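Local coordinates for protein endosialidase (Enterobacteria phage phi92, PDB 4HIZ) that hydrolyses polymers of sialic acid for a bacteriophage, cutting alpha-2,8 and alpha-2,9 linkages within the chain, at residues 357-362 / 374-379; 303-309 / 321-327; 388-394 / 449-455. All coordinates share one frame; numbering follows the deposited sequence.

Contacts 1 and 2 are antiparallel beta hairpins, each the middle pair of a four-stranded sheet in the catalytic beta propeller, and both are largely buried. They meet through Leu359 CD2 and Ile321 CD1. Contact 3 is less buried and has no strand pairing: it sets the end of the edge strand 386-389 against a loop of another sheet. That edge strand pairs with 374-378 of contact 1, so contacts 1 and 3 share a sheet, and Leu375 packs on Phe390. The chemistry follows the place. Backbone hydrogen bonds dominate contact 1, aromatic rings join them in contact 2, while apolar side chains and two bridging waters serve contact 3.

Contact 1. Residues 357-362 / 374-379; sequences GILYLT and TLAMSA
Leu359 pairs with Ser378, and Leu361 with Ala376, through four backbone hydrogen bonds that make the firm part of this antiparallel contact. Leu359 N gives a nearly straight bond, 176° at its hydrogen, to Ser378 O at 2.9 Å, and Ala376 N reaches Leu361 O at 2.8 Å. The side chains of these four residues share one buried face, where Leu359, Leu361 and Ser378 all touch Trp385. The small Ser378 leaves room for this indole beside the strand, and Ala376 packs on Tyr387 of the next strand.

On the other face Tyr360 and Met377 lie side by side, Tyr360 CD1 against Met377 CB at 3.8 Å. Ile358 CG2 sits 3.5 Å above one face of the Tyr360 ring, toward its rim. Met377 has CG between its backbone N and carbonyl carbon (chi1 62°), and further bends bring CE to 4.1 Å from Ile358 CG2.

Toward Gly357 and Ala379 the pairing gives way to solvent. A water lies within hydrogen-bonding distance of both Gly357 O and Ser378 O, 2.9 Å from the latter. Glycine suits position 357 because a side chain at its backbone angles would press on the preceding carbonyl O. Ser378 OG reaches past Ala379 to the backbone of Asp380, Gly382 and Asn384; Ser378, Asp380, Gly382 and Trp385 spell the Asp box, the hallmark turn of sialidase propeller blades.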
loop_
_atom_site.group_PDB
_atom_site.type_symbol
_atom_site.label_atom_id
_atom_site.label_comp_id
_atom_site.label_asym_id
_atom_site.label_seq_id
_atom_site.Cartn_x
_atom_site.Cartn_y
_atom_site.Cartn_z
ATOM N N GLY A 357 8.184 22.946 38.449
ATOM C CA GLY A 357 8.385 22.622 39.851
ATOM C C GLY A 357 7.236 21.872 40.504
ATOM O O GLY A 357 7.333 21.520 41.669
ATOM N N ILE A 358 6.166 21.597 39.754
ATOM C CA ILE A 358 5.000 20.916 40.321
ATOM C C ILE A 358 4.785 19.622 39.564
ATOM O O ILE A 358 4.847 19.595 38.341
ATOM C CB ILE A 358 3.742 21.798 40.280
ATOM C CG1 ILE A 358 4.001 23.057 41.120
ATOM C CG2 ILE A 358 2.498 21.028 40.828
ATOM C CD1 ILE A 358 2.856 23.979 41.202
ATOM N N LEU A 359 4.559 18.538 40.291
ATOM C CA LEU A 359 4.318 17.251 39.664
ATOM C C LEU A 359 2.804 17.019 39.747
ATOM O O LEU A 359 2.235 17.048 40.828
ATOM C CB LEU A 359 5.071 16.169 40.476
ATOM C CG LEU A 359 4.936 14.730 39.961
ATOM C CD1 LEU A 359 5.420 14.631 38.485
ATOM C CD2 LEU A 359 5.757 13.819 40.910
ATOM N N TYR A 360 2.158 16.793 38.595
ATOM C CA TYR A 360 0.717 16.480 38.535
ATOM C C TYR A 360 0.537 15.014 38.238
ATOM O O TYR A 360 1.353 14.408 37.544
ATOM C CB TYR A 360 0.073 17.304 37.390
ATOM C CG TYR A 360 0.198 18.796 37.622
ATOM C CD1 TYR A 360 -0.727 19.470 38.430
ATOM C CD2 TYR A 360 1.255 19.527 37.057
ATOM C CE1 TYR A 360 -0.615 20.844 38.677
ATOM C CE2 TYR A 360 1.372 20.905 37.276
ATOM C CZ TYR A 360 0.437 21.550 38.091
ATOM O OH TYR A 360 0.547 22.899 38.318
ATOM N N LEU A 361 -0.528 14.433 38.795
ATOM C CA LEU A 361 -0.788 13.002 38.649
ATOM C C LEU A 361 -2.289 12.788 38.514
ATOM O O LEU A 361 -3.080 13.434 39.205
ATOM C CB LEU A 361 -0.241 12.262 39.903
ATOM C CG LEU A 361 -0.487 10.740 40.009
ATOM C CD1 LEU A 361 0.637 10.054 40.823
ATOM C CD2 LEU A 361 -1.832 10.385 40.665
ATOM N N THR A 362 -2.696 11.903 37.602
ATOM C CA THR A 362 -4.097 11.438 37.617
ATOM C C THR A 362 -4.115 9.936 37.746
ATOM O O THR A 362 -3.174 9.270 37.303
ATOM C CB THR A 362 -4.812 11.736 36.266
ATOM O OG1 THR A 362 -4.101 11.090 35.206
ATOM C CG2 THR A 362 -4.892 13.219 36.007
ATOM N N THR A 374 -8.653 10.341 40.446
ATOM C CA THR A 374 -8.275 11.472 41.293
ATOM C C THR A 374 -7.222 12.263 40.544
ATOM O O THR A 374 -6.396 11.682 39.834
ATOM C CB THR A 374 -7.619 10.932 42.586
ATOM O OG1 THR A 374 -8.561 10.103 43.268
ATOM C CG2 THR A 374 -7.195 12.045 43.547
ATOM N N LEU A 375 -7.276 13.579 40.693
ATOM C CA LEU A 375 -6.219 14.481 40.251
ATOM C C LEU A 375 -5.414 14.899 41.476
ATOM O O LEU A 375 -5.985 15.222 42.520
ATOM C CB LEU A 375 -6.820 15.724 39.567
ATOM C CG LEU A 375 -5.878 16.890 39.209
ATOM C CD1 LEU A 375 -4.812 16.480 38.168
ATOM C CD2 LEU A 375 -6.689 18.094 38.688
ATOM N N ALA A 376 -4.096 14.882 41.371
ATOM C CA ALA A 376 -3.270 15.244 42.532
ATOM C C ALA A 376 -2.100 16.109 42.066
ATOM O O ALA A 376 -1.721 16.061 40.887
ATOM C CB ALA A 376 -2.787 13.984 43.221
ATOM N N MET A 377 -1.532 16.912 42.979
ATOM C CA MET A 377 -0.328 17.653 42.651
ATOM C C MET A 377 0.618 17.631 43.839
ATOM O O MET A 377 0.168 17.578 44.983
ATOM C CB MET A 377 -0.679 19.089 42.255
ATOM C CG MET A 377 -1.335 19.867 43.363
ATOM S SD MET A 377 -0.140 20.875 44.288
ATOM C CE MET A 377 -0.431 22.328 43.319
ATOM N N SER A 378 1.922 17.668 43.568
ATOM C CA SER A 378 2.913 17.655 44.639
ATOM C C SER A 378 3.915 18.730 44.334
ATOM O O SER A 378 4.419 18.808 43.215
ATOM C CB SER A 378 3.628 16.307 44.699
ATOM O OG SER A 378 4.722 16.353 45.618
ATOM N N ALA A 379 4.227 19.543 45.338
ATOM C CA ALA A 379 5.245 20.583 45.214
ATOM C C ALA A 379 6.610 20.104 45.722
ATOM O O ALA A 379 7.591 20.867 45.713
ATOM C CB ALA A 379 4.808 21.834 45.976
HETATM O O HOH W 1 7.231 18.548 42.796
HETATM O O HOH W 2 9.501 22.485 43.503
HETATM O O HOH W 3 9.477 20.102 42.955
#

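Contact 2. Residues 303-309 / 321-327. With EDO (1,2-ethanediol), chain X.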
loop_
_atom_site.group_PDB
_atom_site.type_symbol
_atom_site.label_atom_id
_atom_site.label_comp_id
_atom_site.label_asym_id
_atom_site.label_seq_id
_atom_site.Cartn_x
_atom_site.Cartn_y
_atom_site.Cartn_z
ATOM N N TYR A 303 19.372 14.331 34.609
ATOM C CA TYR A 303 18.751 13.027 34.374
ATOM C C TYR A 303 17.906 12.626 35.568
ATOM O O TYR A 303 17.938 11.487 36.041
ATOM C CB TYR A 303 19.788 11.956 34.015
ATOM C CG TYR A 303 20.412 12.273 32.684
ATOM C CD1 TYR A 303 21.491 13.156 32.606
ATOM C CD2 TYR A 303 19.884 11.751 31.502
ATOM C CE1 TYR A 303 22.057 13.492 31.404
ATOM C CE2 TYR A 303 20.435 12.097 30.267
ATOM C CZ TYR A 303 21.525 12.966 30.229
ATOM O OH TYR A 303 22.084 13.327 29.014
ATOM N N THR A 304 17.144 13.584 36.059
ATOM C CA THR A 304 16.172 13.296 37.125
ATOM C C THR A 304 14.801 13.115 36.485
ATOM O O THR A 304 14.309 14.001 35.796
ATOM C CB THR A 304 16.116 14.479 38.147
ATOM O OG1 THR A 304 17.443 14.767 38.655
ATOM C CG2 THR A 304 15.229 14.114 39.314
ATOM N N PHE A 305 14.190 11.957 36.691
ATOM C CA PHE A 305 12.867 11.707 36.112
ATOM C C PHE A 305 12.055 10.764 36.986
ATOM O O PHE A 305 12.565 10.178 37.943
ATOM C CB PHE A 305 12.958 11.243 34.642
ATOM C CG PHE A 305 13.689 9.921 34.397
ATOM C CD1 PHE A 305 13.201 8.697 34.882
ATOM C CD2 PHE A 305 14.788 9.895 33.538
ATOM C CE1 PHE A 305 13.859 7.484 34.578
ATOM C CE2 PHE A 305 15.436 8.680 33.201
ATOM C CZ PHE A 305 14.999 7.481 33.724
ATOM N N ALA A 306 10.772 10.646 36.674
ATOM C CA ALA A 306 9.901 9.795 37.455
ATOM C C ALA A 306 9.127 8.875 36.496
ATOM O O ALA A 306 8.796 9.272 35.370
ATOM C CB ALA A 306 8.927 10.620 38.283
ATOM N N VAL A 307 8.832 7.663 36.963
ATOM C CA VAL A 307 8.033 6.689 36.200
ATOM C C VAL A 307 6.838 6.338 37.082
ATOM O O VAL A 307 7.006 6.155 38.285
ATOM C CB VAL A 307 8.882 5.426 35.970
ATOM C CG1 VAL A 307 8.035 4.201 35.589
ATOM C CG2 VAL A 307 10.018 5.709 34.959
ATOM N N GLY A 308 5.627 6.287 36.521
ATOM C CA GLY A 308 4.489 5.931 37.359
ATOM C C GLY A 308 4.442 4.429 37.607
ATOM O O GLY A 308 4.967 3.622 36.820
ATOM N N TYR A 309 3.800 4.029 38.696
ATOM C CA TYR A 309 3.589 2.583 38.897
ATOM C C TYR A 309 2.429 2.339 39.847
ATOM O O TYR A 309 1.985 3.251 40.580
ATOM C CB TYR A 309 4.855 1.898 39.492
ATOM C CG TYR A 309 4.955 2.026 41.021
ATOM C CD1 TYR A 309 5.443 3.202 41.606
ATOM C CD2 TYR A 309 4.554 0.985 41.847
ATOM C CE1 TYR A 309 5.561 3.335 42.984
ATOM C CE2 TYR A 309 4.642 1.117 43.241
ATOM C CZ TYR A 309 5.141 2.293 43.788
ATOM O OH TYR A 309 5.228 2.437 45.173
ATOM N N ILE A 321 5.066 6.899 42.254
ATOM C CA ILE A 321 6.124 7.066 41.266
ATOM C C ILE A 321 7.391 6.338 41.681
ATOM O O ILE A 321 7.642 6.126 42.869
ATOM C CB ILE A 321 6.437 8.557 41.028
ATOM C CG1 ILE A 321 7.102 9.213 42.267
ATOM C CG2 ILE A 321 5.133 9.308 40.600
ATOM C CD1 ILE A 321 7.486 10.676 42.019
ATOM N N LEU A 322 8.183 5.955 40.693
ATOM C CA LEU A 322 9.573 5.586 40.927
ATOM C C LEU A 322 10.380 6.820 40.562
ATOM O O LEU A 322 10.384 7.255 39.393
ATOM C CB LEU A 322 9.979 4.408 40.042
ATOM C CG LEU A 322 9.030 3.186 40.134
ATOM C CD1 LEU A 322 9.560 2.081 39.238
ATOM C CD2 LEU A 322 8.881 2.663 41.595
ATOM N N TYR A 323 11.080 7.379 41.548
ATOM C CA TYR A 323 11.812 8.616 41.354
ATOM C C TYR A 323 13.313 8.327 41.187
ATOM O O TYR A 323 13.940 7.747 42.069
ATOM C CB TYR A 323 11.548 9.564 42.545
ATOM C CG TYR A 323 12.446 10.775 42.558
ATOM C CD1 TYR A 323 12.134 11.909 41.843
ATOM C CD2 TYR A 323 13.625 10.761 43.294
ATOM C CE1 TYR A 323 12.989 13.006 41.860
ATOM C CE2 TYR A 323 14.472 11.832 43.307
ATOM C CZ TYR A 323 14.160 12.950 42.601
ATOM O OH TYR A 323 15.063 14.013 42.663
ATOM N N PHE A 324 13.865 8.699 40.035
ATOM C CA PHE A 324 15.261 8.423 39.694
ATOM C C PHE A 324 16.026 9.733 39.818
ATOM O O PHE A 324 15.801 10.679 39.064
ATOM C CB PHE A 324 15.369 7.959 38.236
ATOM C CG PHE A 324 14.827 6.594 37.981
ATOM C CD1 PHE A 324 13.437 6.370 37.898
ATOM C CD2 PHE A 324 15.704 5.531 37.788
ATOM C CE1 PHE A 324 12.949 5.103 37.638
ATOM C CE2 PHE A 324 15.216 4.243 37.518
ATOM C CZ PHE A 324 13.824 4.039 37.422
ATOM N N ASN A 325 16.948 9.811 40.778
ATOM C CA ASN A 325 17.612 11.078 41.016
ATOM C C ASN A 325 18.639 11.433 39.929
ATOM O O ASN A 325 18.822 12.621 39.587
ATOM C CB ASN A 325 18.256 11.062 42.409
ATOM C CG ASN A 325 18.716 12.444 42.820
ATOM O OD1 ASN A 325 17.894 13.366 42.962
ATOM N ND2 ASN A 325 20.024 12.619 42.955
ATOM N N ASN A 326 19.283 10.403 39.377
ATOM C CA ASN A 326 20.241 10.580 38.296
ATOM C C ASN A 326 20.339 9.279 37.549
ATOM O O ASN A 326 21.132 8.406 37.881
ATOM C CB ASN A 326 21.607 10.988 38.831
ATOM C CG ASN A 326 22.634 11.244 37.710
ATOM O OD1 ASN A 326 22.465 10.848 36.536
ATOM N ND2 ASN A 326 23.737 11.867 38.097
ATOM N N ALA A 327 19.495 9.154 36.535
ATOM C CA ALA A 327 19.408 7.910 35.803
ATOM C C ALA A 327 20.605 7.701 34.875
ATOM O O ALA A 327 20.815 6.586 34.410
ATOM C CB ALA A 327 18.131 7.888 35.003
HETATM C C1 EDO X . 24.692 14.087 34.012
HETATM O O1 EDO X . 26.103 14.192 33.736
HETATM C C2 EDO X . 24.440 13.228 35.244
HETATM O O2 EDO X . 25.576 13.281 36.115
#
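Phe305 and Phe324 meet at the apolar centre, with Phe305 CE1 3.5 Å above one face of the Phe324 ring, toward its rim. The ring planes make 42°, an oblique pairing. Phe305 CG lies between its backbone N and carbonyl carbon (chi1 62°), which swings the ring across to the other strand, where CE2 also meets Ala327 CB at 3.3 Å; the small methyl lets the two segments come this close. Leu322 CD2 packs on Tyr309 CD1 at 3.5 Å.

Backbone bonds join Phe305 to Phe324 and Val307 to Leu322 in both directions. At the polar edge Thr304 uses both branches: OG1 donates to Asn325 O at 2.7 Å, while CG2 lies against Tyr323 OH. That hydroxyl donates to a lone pair of Asn325 OD1 at 2.9 Å. Ala327 N closes the end on Tyr303 O, where Tyr303 and Thr304 form a G1 beta bulge opposite Asp299. Asn326 ND2 donates to O2 of a 1,2-ethanediol, probably from the crystallisation liquor, at 3.1 Å, and its OD1 bonds to Ser329 N.

Strands 291-297 and 335-338 flank the hairpin. Phe305 and Val307 pack on strand 144-154 of the adjacent sheet, whereas Tyr323, on the other face, makes a cation-pi contact with Arg337.

Contact 3. Residues 388-394 / 449-455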
loop_
_atom_site.group_PDB
_atom_site.type_symbol
_atom_site.label_atom_id
_atom_site.label_comp_id
_atom_site.label_asym_id
_atom_site.label_seq_id
_atom_site.Cartn_x
_atom_site.Cartn_y
_atom_site.Cartn_z
ATOM N N LEU A 388 -7.693 15.869 44.547
ATOM C CA LEU A 388 -9.044 16.233 44.147
ATOM C C LEU A 388 -9.689 15.009 43.485
ATOM O O LEU A 388 -9.283 14.616 42.382
ATOM C CB LEU A 388 -9.003 17.383 43.128
ATOM C CG LEU A 388 -8.600 18.779 43.631
ATOM C CD1 LEU A 388 -8.350 19.716 42.451
ATOM C CD2 LEU A 388 -9.701 19.348 44.526
ATOM N N ARG A 389 -10.677 14.410 44.134
ATOM C CA ARG A 389 -11.371 13.281 43.525
ATOM C C ARG A 389 -12.303 13.783 42.425
ATOM O O ARG A 389 -13.060 14.734 42.637
ATOM C CB ARG A 389 -12.201 12.569 44.607
ATOM C CG ARG A 389 -12.948 11.333 44.097
ATOM C CD ARG A 389 -12.048 10.119 44.078
ATOM N NE ARG A 389 -11.693 9.673 45.436
ATOM C CZ ARG A 389 -11.012 8.564 45.685
ATOM N NH1 ARG A 389 -10.572 7.793 44.687
ATOM N NH2 ARG A 389 -10.763 8.205 46.949
ATOM N N PHE A 390 -12.273 13.166 41.247
ATOM C CA PHE A 390 -13.344 13.461 40.291
ATOM C C PHE A 390 -14.651 12.885 40.813
ATOM O O PHE A 390 -14.665 11.786 41.354
ATOM C CB PHE A 390 -13.058 12.874 38.900
ATOM C CG PHE A 390 -11.996 13.607 38.124
ATOM C CD1 PHE A 390 -10.655 13.248 38.258
ATOM C CD2 PHE A 390 -12.353 14.630 37.233
ATOM C CE1 PHE A 390 -9.666 13.905 37.546
ATOM C CE2 PHE A 390 -11.350 15.306 36.484
ATOM C CZ PHE A 390 -10.018 14.920 36.635
ATOM N N PRO A 391 -15.756 13.630 40.673
ATOM C CA PRO A 391 -17.031 13.079 41.146
ATOM C C PRO A 391 -17.481 11.930 40.218
ATOM O O PRO A 391 -16.988 11.783 39.081
ATOM C CB PRO A 391 -17.998 14.272 41.017
ATOM C CG PRO A 391 -17.417 15.099 39.920
ATOM C CD PRO A 391 -15.908 14.978 40.102
ATOM N N ASN A 392 -18.370 11.096 40.734
ATOM C CA ASN A 392 -19.079 10.125 39.904
ATOM C C ASN A 392 -18.262 8.907 39.425
ATOM O O ASN A 392 -18.597 8.318 38.399
ATOM C CB ASN A 392 -19.786 10.808 38.727
ATOM C CG ASN A 392 -20.832 11.816 39.182
ATOM O OD1 ASN A 392 -20.856 12.964 38.721
ATOM N ND2 ASN A 392 -21.722 11.379 40.045
ATOM N N ASN A 393 -17.241 8.513 40.195
ATOM C CA ASN A 393 -16.548 7.221 40.010
ATOM C C ASN A 393 -16.024 7.050 38.576
ATOM O O ASN A 393 -16.420 6.120 37.863
ATOM C CB ASN A 393 -17.463 6.018 40.364
ATOM C CG ASN A 393 -18.046 6.099 41.772
ATOM O OD1 ASN A 393 -17.691 6.976 42.571
ATOM N ND2 ASN A 393 -18.941 5.152 42.096
ATOM N N VAL A 394 -15.162 7.963 38.136
ATOM C CA VAL A 394 -14.564 7.837 36.799
ATOM C C VAL A 394 -13.686 6.578 36.840
ATOM O O VAL A 394 -12.868 6.406 37.746
ATOM C CB VAL A 394 -13.764 9.111 36.427
ATOM C CG1 VAL A 394 -13.097 8.981 35.041
ATOM C CG2 VAL A 394 -14.702 10.386 36.453
ATOM N N SER A 449 -12.838 21.874 44.830
ATOM C CA SER A 449 -13.566 20.651 44.548
ATOM C C SER A 449 -13.675 20.528 43.046
ATOM O O SER A 449 -13.751 21.533 42.342
ATOM C CB SER A 449 -14.978 20.782 45.096
ATOM O OG SER A 449 -15.782 19.718 44.683
ATOM N N LEU A 450 -13.746 19.295 42.563
ATOM C CA LEU A 450 -14.051 19.044 41.163
ATOM C C LEU A 450 -15.535 18.696 40.985
ATOM O O LEU A 450 -15.910 18.179 39.935
ATOM C CB LEU A 450 -13.197 17.885 40.642
ATOM C CG LEU A 450 -11.697 18.216 40.508
ATOM C CD1 LEU A 450 -10.889 17.018 39.975
ATOM C CD2 LEU A 450 -11.480 19.426 39.583
ATOM N N SER A 451 -16.381 18.975 41.981
ATOM C CA SER A 451 -17.798 18.583 41.834
ATOM C C SER A 451 -18.439 19.121 40.560
ATOM O O SER A 451 -19.283 18.458 39.976
ATOM C CB SER A 451 -18.624 19.022 43.037
ATOM O OG SER A 451 -18.533 20.425 43.176
ATOM N N ASN A 452 -18.019 20.298 40.118
ATOM C CA ASN A 452 -18.674 20.834 38.917
ATOM C C ASN A 452 -17.855 20.665 37.648
ATOM O O ASN A 452 -18.077 21.348 36.651
ATOM C CB ASN A 452 -19.134 22.281 39.108
ATOM C CG ASN A 452 -20.237 22.395 40.136
ATOM O OD1 ASN A 452 -20.083 23.069 41.152
ATOM N ND2 ASN A 452 -21.356 21.713 39.891
ATOM N N VAL A 453 -16.982 19.661 37.649
ATOM C CA VAL A 453 -16.204 19.377 36.444
ATOM C C VAL A 453 -17.104 19.192 35.223
ATOM O O VAL A 453 -18.165 18.538 35.299
ATOM C CB VAL A 453 -15.233 18.168 36.621
ATOM C CG1 VAL A 453 -15.989 16.876 36.899
ATOM C CG2 VAL A 453 -14.317 18.024 35.378
ATOM N N GLN A 454 -16.687 19.810 34.119
ATOM C CA GLN A 454 -17.412 19.738 32.862
ATOM C C GLN A 454 -16.614 18.848 31.905
ATOM O O GLN A 454 -15.579 19.254 31.363
ATOM C CB GLN A 454 -17.600 21.137 32.281
ATOM C CG GLN A 454 -18.375 21.095 30.976
ATOM C CD GLN A 454 -18.796 22.456 30.486
ATOM O OE1 GLN A 454 -18.202 23.467 30.852
ATOM N NE2 GLN A 454 -19.846 22.492 29.670
ATOM N N TRP A 455 -17.083 17.622 31.714
ATOM C CA TRP A 455 -16.498 16.754 30.696
ATOM C C TRP A 455 -17.185 16.951 29.345
ATOM O O TRP A 455 -18.426 16.931 29.248
ATOM C CB TRP A 455 -16.689 15.296 31.097
ATOM C CG TRP A 455 -15.862 14.812 32.285
ATOM C CD1 TRP A 455 -16.313 14.530 33.569
ATOM C CD2 TRP A 455 -14.494 14.424 32.245
ATOM N NE1 TRP A 455 -15.278 14.032 34.326
ATOM C CE2 TRP A 455 -14.156 13.939 33.538
ATOM C CE3 TRP A 455 -13.520 14.429 31.243
ATOM C CZ2 TRP A 455 -12.885 13.459 33.845
ATOM C CZ3 TRP A 455 -12.263 13.956 31.532
ATOM C CH2 TRP A 455 -11.938 13.475 32.835
HETATM O O HOH W 4 -13.070 17.080 44.117
HETATM O O HOH W 5 -16.657 13.308 36.784
#
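Leu450 CD1 is set over the centre of the Phe390 ring, 3.8 Å from the centroid and only 6° off the ring normal, a CH-pi contact. The leucine reaches it with CG anti to its carbonyl carbon (chi1 -70°) and an extended chi2, so that one methyl leads; the same CD1 touches Leu388 CB at 3.7 Å. On the other side of the ring plane comes Trp455, whose CZ2 is 3.6 Å from Phe390 CE2, the two planes inclined at 32°. The ring thus offers one face to the methyl and meets the indole obliquely near its rim; a flat side chain suits both.

Val453 divides its methyl groups. CG1, placed between the backbone N and the carbonyl carbon, meets Pro391 CD at 3.7 Å, while CG2 approaches the edge of the Phe390 ring. Pro391 has no N-H to satisfy, and its ring lies close to Leu450 O, which is already taken by Val453 N in a type I turn. Overlapping the start of that turn, Ser449 OG accepts from Ser451 N at 2.9 Å, an ST turn.

No direct hydrogen bond crosses; water does the work. One water links Arg389 O with Leu450 N, and a second, lying at the indole edge, links Pro391 O with Trp455 NE1, 2.9 Å from that nitrogen. This gives the N-H of the buried indole a partner.

The segment 388-394 runs on from strand 386-389, beside strand 374-378. Residues 449-455 lead from strand 435-442 into strand 456-460 of a second sheet; Val453 and Trp455 pack back on Cys439, and Trp420 meets the indole edge-to-face.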